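Local coordinates for guanine nucleotide exchange factor p115rhogef (Homo sapiens, PDB 1IAP), which probably promotes nucleotide exchange on Rho-family GTPases, its N-terminal RGS-like domain being the part through which G-protein alpha subunits are likely to engage it, at residues A[31-36]-A[69-74]; A[40-45]-A[182-187]. One frame throughout, in Å; residues are numbered along the deposited sequence.

Contact 1. Residues A[31-36]-A[69-74]; sequences PGPLLC and LRVPVP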
loop_
_atom_site.group_PDB
_atom_site.type_symbol
_atom_site.label_atom_id
_atom_site.label_comp_id
_atom_site.label_asym_id
_atom_site.label_seq_id
_atom_site.Cartn_x
_atom_site.Cartn_y
_atom_site.Cartn_z
ATOM N N PRO A 31 9.281 -2.576 0.322
ATOM C CA PRO A 31 7.855 -2.272 0.458
ATOM C C PRO A 31 7.459 -0.801 0.342
ATOM O O PRO A 31 6.299 -0.495 0.061
ATOM C CB PRO A 31 7.535 -2.819 1.848
ATOM C CG PRO A 31 8.789 -2.537 2.596
ATOM C CD PRO A 31 9.853 -2.976 1.620
ATOM N N GLY A 32 8.417 0.097 0.558
ATOM C CA GLY A 32 8.150 1.529 0.502
ATOM C C GLY A 32 7.308 2.051 -0.649
ATOM O O GLY A 32 6.246 2.633 -0.421
ATOM N N PRO A 33 7.750 1.854 -1.902
ATOM C CA PRO A 33 7.042 2.311 -3.103
ATOM C C PRO A 33 5.564 1.933 -3.192
ATOM O O PRO A 33 4.720 2.791 -3.453
ATOM C CB PRO A 33 7.859 1.686 -4.231
ATOM C CG PRO A 33 9.245 1.712 -3.672
ATOM C CD PRO A 33 9.019 1.203 -2.270
ATOM N N LEU A 34 5.250 0.659 -2.985
ATOM C CA LEU A 34 3.866 0.205 -3.053
ATOM C C LEU A 34 3.044 0.787 -1.907
ATOM O O LEU A 34 1.943 1.260 -2.127
ATOM C CB LEU A 34 3.785 -1.329 -3.024
ATOM C CG LEU A 34 2.391 -1.983 -3.050
ATOM C CD1 LEU A 34 1.591 -1.552 -4.285
ATOM C CD2 LEU A 34 2.539 -3.496 -3.026
ATOM N N LEU A 35 3.602 0.776 -0.699
ATOM C CA LEU A 35 2.900 1.302 0.467
ATOM C C LEU A 35 2.619 2.793 0.313
ATOM O O LEU A 35 1.568 3.281 0.722
ATOM C CB LEU A 35 3.708 1.043 1.738
ATOM C CG LEU A 35 3.872 -0.430 2.126
ATOM C CD1 LEU A 35 4.827 -0.549 3.295
ATOM C CD2 LEU A 35 2.515 -1.048 2.448
ATOM N N CYS A 36 3.564 3.497 -0.298
ATOM C CA CYS A 36 3.446 4.929 -0.537
ATOM C C CYS A 36 2.268 5.218 -1.472
ATOM O O CYS A 36 1.439 6.087 -1.196
ATOM C CB CYS A 36 4.755 5.457 -1.130
ATOM S SG CYS A 36 4.724 7.190 -1.607
ATOM N N LEU A 69 10.763 3.864 5.616
ATOM C CA LEU A 69 10.163 3.453 4.353
ATOM C C LEU A 69 10.350 4.517 3.276
ATOM O O LEU A 69 9.550 4.610 2.347
ATOM C CB LEU A 69 8.668 3.173 4.545
ATOM C CG LEU A 69 8.227 2.101 5.546
ATOM C CD1 LEU A 69 6.711 2.064 5.577
ATOM C CD2 LEU A 69 8.785 0.733 5.173
ATOM N N ARG A 70 11.432 5.284 3.381
ATOM C CA ARG A 70 11.702 6.344 2.421
ATOM C C ARG A 70 11.737 5.834 0.992
ATOM O O ARG A 70 12.399 4.836 0.691
ATOM C CB ARG A 70 13.020 7.054 2.737
ATOM C CG ARG A 70 13.216 8.341 1.938
ATOM C CD ARG A 70 14.449 9.106 2.403
ATOM N NE ARG A 70 14.351 10.525 2.071
ATOM C CZ ARG A 70 15.063 11.133 1.128
ATOM N NH1 ARG A 70 15.946 10.451 0.407
ATOM N NH2 ARG A 70 14.875 12.424 0.891
ATOM N N VAL A 71 10.968 6.494 0.134
ATOM C CA VAL A 71 10.907 6.152 -1.279
ATOM C C VAL A 71 11.749 7.184 -2.029
ATOM O O VAL A 71 12.015 8.266 -1.505
ATOM C CB VAL A 71 9.449 6.205 -1.818
ATOM C CG1 VAL A 71 8.557 5.233 -1.052
ATOM C CG2 VAL A 71 8.890 7.620 -1.727
ATOM N N PRO A 72 12.242 6.835 -3.230
ATOM C CA PRO A 72 13.046 7.797 -3.996
ATOM C C PRO A 72 12.165 8.996 -4.372
ATOM O O PRO A 72 11.203 8.872 -5.135
ATOM C CB PRO A 72 13.496 6.981 -5.215
ATOM C CG PRO A 72 12.443 5.907 -5.340
ATOM C CD PRO A 72 12.197 5.526 -3.905
ATOM N N VAL A 73 12.487 10.144 -3.786
ATOM C CA VAL A 73 11.729 11.375 -3.987
ATOM C C VAL A 73 12.242 12.226 -5.145
ATOM O O VAL A 73 13.449 12.377 -5.324
ATOM C CB VAL A 73 11.770 12.246 -2.700
ATOM C CG1 VAL A 73 10.804 13.426 -2.810
ATOM C CG2 VAL A 73 11.452 11.400 -1.470
ATOM N N PRO A 74 11.328 12.752 -5.979
ATOM C CA PRO A 74 11.744 13.592 -7.106
ATOM C C PRO A 74 12.478 14.809 -6.537
ATOM O O PRO A 74 11.951 15.507 -5.670
ATOM C CB PRO A 74 10.410 13.995 -7.729
ATOM C CG PRO A 74 9.562 12.798 -7.479
ATOM C CD PRO A 74 9.882 12.475 -6.044
#
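Gly32 and Leu69 mark the nearest approach of the two backbones, their CA atoms 4.8 Å apart, where the start of helix 32-43 meets the loop between helices 48-63 and 75-81. Residues 32-36 are helical, with Pro31 just before them supplying the O that Leu35 N bonds and Gly32 the O for Cys36 N, whereas residues 69-74 form no regular structure; no hydrogen bond passes between the segments. The glycine is part of the reason they come so close: Gly32 CA lies 3.9 Å from Leu69 O, and a CB on that carbon would be tight against the same oxygen.

Two side chains of the loop do most of the work. Val71 presses one methyl onto the helix backbone, CG1 reaching 3.4 Å from Gly32 C. With chi1 at -59°, CG1 is anti to the carbonyl carbon of Val71, and it lies against the first turn, near Pro33 CD and 3.8 Å from Cys36 CB. The second methyl, CG2, meets the sulfur of Cys36 at 4.2 Å. Leu69 divides its fork between two partners. Its CD1 touches Leu35 CD1 at 3.9 Å, methyl against methyl, while CD2 lies 4.2 Å from Pro31 CG, the leucine and proline side chains crossing at about a right angle.

Phe62 of helix 48-63 touches Leu35, Cys36 and Leu69, and its backbone is hydrogen-bonded to that of Val71. Val177 of helix 171-187 touches both Pro31 and Leu69.

All the residues that touch here are buried, and their side chains meet through apolar atoms. Pro33 brings no backbone N-H, a lack readily accommodated in the first turn of a helix. The arrangement packs the loop between helices 48-63 and 75-81 against the first turn of helix 32-43 in the all-helical RGS-like fold.

Contact 2. Residues A[40-45]-A[182-187]; sequences ADMLGS and GLYMRH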
loop_
_atom_site.group_PDB
_atom_site.type_symbol
_atom_site.label_atom_id
_atom_site.label_comp_id
_atom_site.label_asym_id
_atom_site.label_seq_id
_atom_site.Cartn_x
_atom_site.Cartn_y
_atom_site.Cartn_z
ATOM N N ALA A 40 -1.191 7.232 -0.613
ATOM C CA ALA A 40 -1.450 8.425 -1.416
ATOM C C ALA A 40 -2.878 8.386 -1.942
ATOM O O ALA A 40 -3.549 9.414 -2.025
ATOM C CB ALA A 40 -0.470 8.500 -2.571
ATOM N N ASP A 41 -3.339 7.187 -2.286
ATOM C CA ASP A 41 -4.690 7.001 -2.790
ATOM C C ASP A 41 -5.678 7.242 -1.653
ATOM O O ASP A 41 -6.728 7.854 -1.839
ATOM C CB ASP A 41 -4.855 5.581 -3.331
ATOM C CG ASP A 41 -6.167 5.389 -4.059
ATOM O OD1 ASP A 41 -7.155 4.988 -3.413
ATOM O OD2 ASP A 41 -6.207 5.657 -5.278
ATOM N N MET A 42 -5.319 6.738 -0.478
ATOM C CA MET A 42 -6.115 6.869 0.734
ATOM C C MET A 42 -6.276 8.348 1.093
ATOM O O MET A 42 -7.340 8.773 1.550
ATOM C CB MET A 42 -5.422 6.098 1.863
ATOM C CG MET A 42 -6.025 6.244 3.243
ATOM S SD MET A 42 -5.280 5.035 4.367
ATOM C CE MET A 42 -3.663 5.730 4.563
ATOM N N LEU A 43 -5.218 9.121 0.853
ATOM C CA LEU A 43 -5.208 10.558 1.122
ATOM C C LEU A 43 -6.202 11.288 0.228
ATOM O O LEU A 43 -6.849 12.248 0.655
ATOM C CB LEU A 43 -3.808 11.131 0.885
ATOM C CG LEU A 43 -2.928 11.419 2.100
ATOM C CD1 LEU A 43 -2.827 10.197 2.999
ATOM C CD2 LEU A 43 -1.554 11.854 1.625
ATOM N N GLY A 44 -6.323 10.810 -1.010
ATOM C CA GLY A 44 -7.227 11.414 -1.973
ATOM C C GLY A 44 -8.709 11.267 -1.673
ATOM O O GLY A 44 -9.529 11.914 -2.320
ATOM N N SER A 45 -9.062 10.423 -0.710
ATOM C CA SER A 45 -10.465 10.224 -0.353
ATOM C C SER A 45 -10.840 10.916 0.959
ATOM O O SER A 45 -11.935 10.706 1.487
ATOM C CB SER A 45 -10.788 8.727 -0.272
ATOM O OG SER A 45 -10.054 8.092 0.759
ATOM N N GLY A 182 -1.577 -2.068 7.922
ATOM C CA GLY A 182 -2.723 -1.979 8.810
ATOM C C GLY A 182 -3.561 -0.745 8.538
ATOM O O GLY A 182 -4.790 -0.820 8.442
ATOM N N LEU A 183 -2.887 0.387 8.349
ATOM C CA LEU A 183 -3.560 1.650 8.088
ATOM C C LEU A 183 -4.417 1.600 6.830
ATOM O O LEU A 183 -5.588 1.986 6.849
ATOM C CB LEU A 183 -2.536 2.788 7.984
ATOM C CG LEU A 183 -3.087 4.215 7.887
ATOM C CD1 LEU A 183 -3.844 4.557 9.164
ATOM C CD2 LEU A 183 -1.943 5.192 7.678
ATOM N N TYR A 184 -3.850 1.085 5.746
ATOM C CA TYR A 184 -4.577 1.010 4.490
ATOM C C TYR A 184 -5.701 -0.029 4.504
ATOM O O TYR A 184 -6.758 0.189 3.909
ATOM C CB TYR A 184 -3.622 0.745 3.321
ATOM C CG TYR A 184 -4.311 0.858 1.983
ATOM C CD1 TYR A 184 -4.569 2.106 1.416
ATOM C CD2 TYR A 184 -4.752 -0.273 1.306
ATOM C CE1 TYR A 184 -5.259 2.224 0.211
ATOM C CE2 TYR A 184 -5.442 -0.165 0.097
ATOM C CZ TYR A 184 -5.688 1.084 -0.440
ATOM O OH TYR A 184 -6.360 1.193 -1.632
ATOM N N MET A 185 -5.465 -1.165 5.154
ATOM C CA MET A 185 -6.482 -2.216 5.229
ATOM C C MET A 185 -7.714 -1.706 5.979
ATOM O O MET A 185 -8.845 -2.003 5.611
ATOM C CB MET A 185 -5.917 -3.469 5.908
ATOM C CG MET A 185 -5.059 -4.344 4.991
ATOM S SD MET A 185 -6.035 -5.044 3.599
ATOM C CE MET A 185 -4.864 -4.830 2.226
ATOM N N ARG A 186 -7.478 -0.911 7.015
ATOM C CA ARG A 186 -8.552 -0.327 7.816
ATOM C C ARG A 186 -9.399 0.571 6.907
ATOM O O ARG A 186 -10.617 0.652 7.054
ATOM C CB ARG A 186 -7.931 0.485 8.945
ATOM C CG ARG A 186 -8.845 0.825 10.096
ATOM C CD ARG A 186 -8.007 1.362 11.245
ATOM N NE ARG A 186 -6.969 0.405 11.625
ATOM C CZ ARG A 186 -5.685 0.706 11.812
ATOM N NH1 ARG A 186 -5.254 1.953 11.662
ATOM N NH2 ARG A 186 -4.828 -0.251 12.138
ATOM N N HIS A 187 -8.739 1.190 5.929
ATOM C CA HIS A 187 -9.388 2.064 4.956
ATOM C C HIS A 187 -10.309 1.253 4.037
ATOM O O HIS A 187 -11.286 1.774 3.502
ATOM C CB HIS A 187 -8.322 2.792 4.130
ATOM C CG HIS A 187 -8.878 3.699 3.079
ATOM N ND1 HIS A 187 -8.913 3.356 1.745
ATOM C CD2 HIS A 187 -9.407 4.942 3.162
ATOM C CE1 HIS A 187 -9.439 4.349 1.051
ATOM N NE2 HIS A 187 -9.747 5.323 1.888
HETATM O O HOH W 1 -8.549 3.160 -1.812
#
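Met42 and Tyr184 bring segment 40-45, helical as far as Leu43, and the helical segment 182-187 nearest, with 7.1 Å between their CA atoms, a spacing bridged by side chains. Met42 carries most of the contact. Its chain is extended as far as SD and bent at chi3 (72°), which swings CE round to Leu183 CD2 at 3.6 Å, the two side chains crossing at about a right angle. Farther back, Met42 CG lies over one face of the His187 imidazole in a CH-pi contact, 3.9 Å from the ring centroid and shifted toward CD2. Met42 CB sits at the edge of the Tyr184 ring, 4.1 Å from CD1, and SD approaches that ring obliquely, a Met-aromatic contact.

The imidazole also makes the one direct hydrogen bond across the contact: His187 NE2 donates to Ser45 OG at 3.0 Å, the oxygen lying 19° out of the ring plane. Ser45 OG in turn donates to Met42 O, although this serine is poorly ordered. An alanine in place of His187 would probably leave Ser45 OG without its donor and Met42 CG without the ring face beneath it.

A water donates to Asp41 OD1 at 2.8 Å and to Tyr184 OH at 2.9 Å. Lys12 pairs with both residues, its NZ in a salt bridge to Asp41 OD2 and its O hydrogen-bonded to Tyr184 OH. The C-terminal end of helix 32-43, with the turn after it, thus packs on the end of helix 171-187, joining early and late helices of the all-helical RGS-like domain.

How the contacts relate
Helix 32-43 serves both contacts, its first turn in contact 1 and its last in contact 2, and the two centres lie about 15 Å apart. Their segments alternate along the chain, so that the same helix is tied to a loop 33 residues on and to a helix more than 130 residues on. Helix 171-187 takes part in both: Val177, Ala180 and Ile181 reach residues of contact 1, and 182-187 forms half of contact 2. The chemistry changes along the way, from a buried meeting without a hydrogen bond between the segments to one edged by hydrogen bonds and a water. Neither contact includes a bound ligand; together they join early and late helices of one domain.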